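Local structure of Cg7008-pa (Drosophila melanogaster, 2WAC) at residues D56-Q61 with N97-L102. The protein cleaves both DNA and RNA as an endonuclease of the RNA silencing machinery, and through its Tudor domain binds peptides carrying symmetrically dimethylated arginine. Sequence-based numbering, arbitrary orientation.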
loop_
_atom_site.group_PDB
_atom_site.type_symbol
_atom_site.label_atom_id
_atom_site.label_comp_id
_atom_site.label_asym_id
_atom_site.label_seq_id
_atom_site.Cartn_x
_atom_site.Cartn_y
_atom_site.Cartn_z
ATOM N N ASP A 56 0.202 3.357 -19.996
ATOM C CA ASP A 56 1.486 4.018 -20.235
ATOM C C ASP A 56 2.259 4.273 -18.941
ATOM O O ASP A 56 1.675 4.666 -17.927
ATOM C CB ASP A 56 1.275 5.347 -20.975
ATOM C CG ASP A 56 0.983 5.164 -22.459
ATOM O OD1 ASP A 56 0.875 4.013 -22.929
ATOM O OD2 ASP A 56 0.865 6.189 -23.163
ATOM N N LEU A 57 3.568 4.032 -18.979
ATOM C CA LEU A 57 4.454 4.430 -17.887
ATOM C C LEU A 57 4.999 5.821 -18.196
ATOM O O LEU A 57 5.618 6.036 -19.241
ATOM C CB LEU A 57 5.594 3.422 -17.699
ATOM C CG LEU A 57 6.541 3.606 -16.505
ATOM C CD1 LEU A 57 5.818 3.471 -15.165
ATOM C CD2 LEU A 57 7.695 2.620 -16.586
ATOM N N VAL A 58 4.756 6.761 -17.287
ATOM C CA VAL A 58 5.047 8.175 -17.534
ATOM C C VAL A 58 5.829 8.841 -16.404
ATOM O O VAL A 58 6.071 8.244 -15.350
ATOM C CB VAL A 58 3.739 8.994 -17.767
ATOM C CG1 VAL A 58 3.007 8.519 -19.013
ATOM C CG2 VAL A 58 2.822 8.937 -16.544
ATOM N N ALA A 59 6.232 10.084 -16.651
ATOM C CA ALA A 59 6.642 10.987 -15.591
ATOM C C ALA A 59 5.455 11.896 -15.299
ATOM O O ALA A 59 4.869 12.481 -16.216
ATOM C CB ALA A 59 7.848 11.794 -16.012
ATOM N N ALA A 60 5.089 11.990 -14.026
ATOM C CA ALA A 60 3.955 12.802 -13.603
ATOM C C ALA A 60 4.384 13.823 -12.562
ATOM O O ALA A 60 5.065 13.480 -11.589
ATOM C CB ALA A 60 2.846 11.918 -13.051
ATOM N N GLN A 61 3.981 15.074 -12.774
ATOM C CA GLN A 61 4.263 16.153 -11.833
ATOM C C GLN A 61 3.179 16.195 -10.754
ATOM O O GLN A 61 2.075 16.703 -10.982
ATOM C CB GLN A 61 4.372 17.496 -12.563
ATOM C CG GLN A 61 5.127 18.578 -11.789
ATOM C CD GLN A 61 5.042 19.949 -12.446
ATOM O OE1 GLN A 61 4.146 20.215 -13.246
ATOM N NE2 GLN A 61 5.978 20.827 -12.103
ATOM N N ASN A 97 -1.689 17.479 -19.147
ATOM C CA ASN A 97 -0.593 18.427 -19.376
ATOM C C ASN A 97 0.482 18.416 -18.277
ATOM O O ASN A 97 1.512 19.078 -18.403
ATOM C CB ASN A 97 -1.100 19.852 -19.696
ATOM C CG ASN A 97 -1.892 20.486 -18.558
ATOM O OD1 ASN A 97 -1.611 20.273 -17.381
ATOM N ND2 ASN A 97 -2.882 21.295 -18.919
ATOM N N ARG A 98 0.237 17.649 -17.214
ATOM C CA ARG A 98 1.228 17.419 -16.159
ATOM C C ARG A 98 1.880 16.040 -16.295
ATOM O O ARG A 98 2.537 15.548 -15.371
ATOM C CB ARG A 98 0.596 17.591 -14.776
ATOM C CG ARG A 98 0.269 19.033 -14.428
ATOM C CD ARG A 98 -0.404 19.147 -13.074
ATOM N NE ARG A 98 0.530 18.953 -11.963
ATOM C CZ ARG A 98 1.165 19.934 -11.326
ATOM N NH1 ARG A 98 0.988 21.204 -11.677
ATOM N NH2 ARG A 98 1.987 19.641 -10.330
ATOM N N LEU A 99 1.685 15.425 -17.460
ATOM C CA LEU A 99 2.312 14.152 -17.788
ATOM C C LEU A 99 3.308 14.335 -18.921
ATOM O O LEU A 99 3.084 15.131 -19.835
ATOM C CB LEU A 99 1.262 13.107 -18.181
ATOM C CG LEU A 99 0.086 12.856 -17.228
ATOM C CD1 LEU A 99 -0.885 11.851 -17.822
ATOM C CD2 LEU A 99 0.553 12.393 -15.858
ATOM N N ALA A 100 4.410 13.597 -18.849
ATOM C CA ALA A 100 5.413 13.594 -19.906
ATOM C C ALA A 100 5.897 12.173 -20.149
ATOM O O ALA A 100 5.705 11.290 -19.305
ATOM C CB ALA A 100 6.575 14.501 -19.535
ATOM N N ALA A 101 6.512 11.949 -21.308
ATOM C CA ALA A 101 7.145 10.670 -21.598
ATOM C C ALA A 101 8.292 10.457 -20.618
ATOM O O ALA A 101 9.125 11.347 -20.417
ATOM C CB ALA A 101 7.648 10.630 -23.035
ATOM N N LEU A 102 8.307 9.287 -19.988
ATOM C CA LEU A 102 9.397 8.894 -19.108
ATOM C C LEU A 102 10.564 8.410 -19.965
ATOM O O LEU A 102 10.381 7.534 -20.816
ATOM C CB LEU A 102 8.935 7.796 -18.142
ATOM C CG LEU A 102 9.838 7.356 -16.982
ATOM C CD1 LEU A 102 10.069 8.479 -15.975
ATOM C CD2 LEU A 102 9.238 6.148 -16.290
HETATM O O HOH W 1 6.923 7.259 -21.144
#
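In the Tudor barrel, an SH3-like fold, the first strand, 57-61, pairs antiparallel with the short last strand, 99-101, and so illustrates how a small barrel joins its ends. Ala-59 and Ala-100 form the hydrogen-bonded pair: Ala-59 N reaches Ala-100 O at 3.0 Å, and Ala-100 N returns to Ala-59 O at 2.9 Å. Gln-61 N points almost straight at Arg-98 O (3.0 Å, 174°). Near Leu-102 a water takes over, donating to Leu-57 O and accepting from Leu-102 N at 2.7 Å. Leu-99 turns its CD2 onto Ala-60 CB (3.7 Å), on the face lined by Ala-81 and Val-83. On the other face Leu-102, with CG anti to its backbone N, spans Leu-57 and Ala-59, CD1 against Ala-59 CB and CD2 against Leu-57 CG; helix 26-42 packs here through Leu-36 and Phe-40. Arg-98 bends at chi3 (74°) and grips Gln-61 O side-on, with NE at 2.9 Å and NH2 at 3.0 Å from that one oxygen, which lies close to the guanidinium plane. The extended Gln-61 side chain lays OE1 over the centre of one guanidinium face, the two planes 19° apart, while Asn-66 binds both Arg-98 NH2 and Gln-61 NE2. An alanine at Arg-98 would remove both side-chain donors to Gln-61 O and would probably loosen this end of the strand pair. Two donors on one carbonyl probably fix the guanidinium's rotation, and the amide oxygen lying over the cation's face would probably offset part of its positive charge.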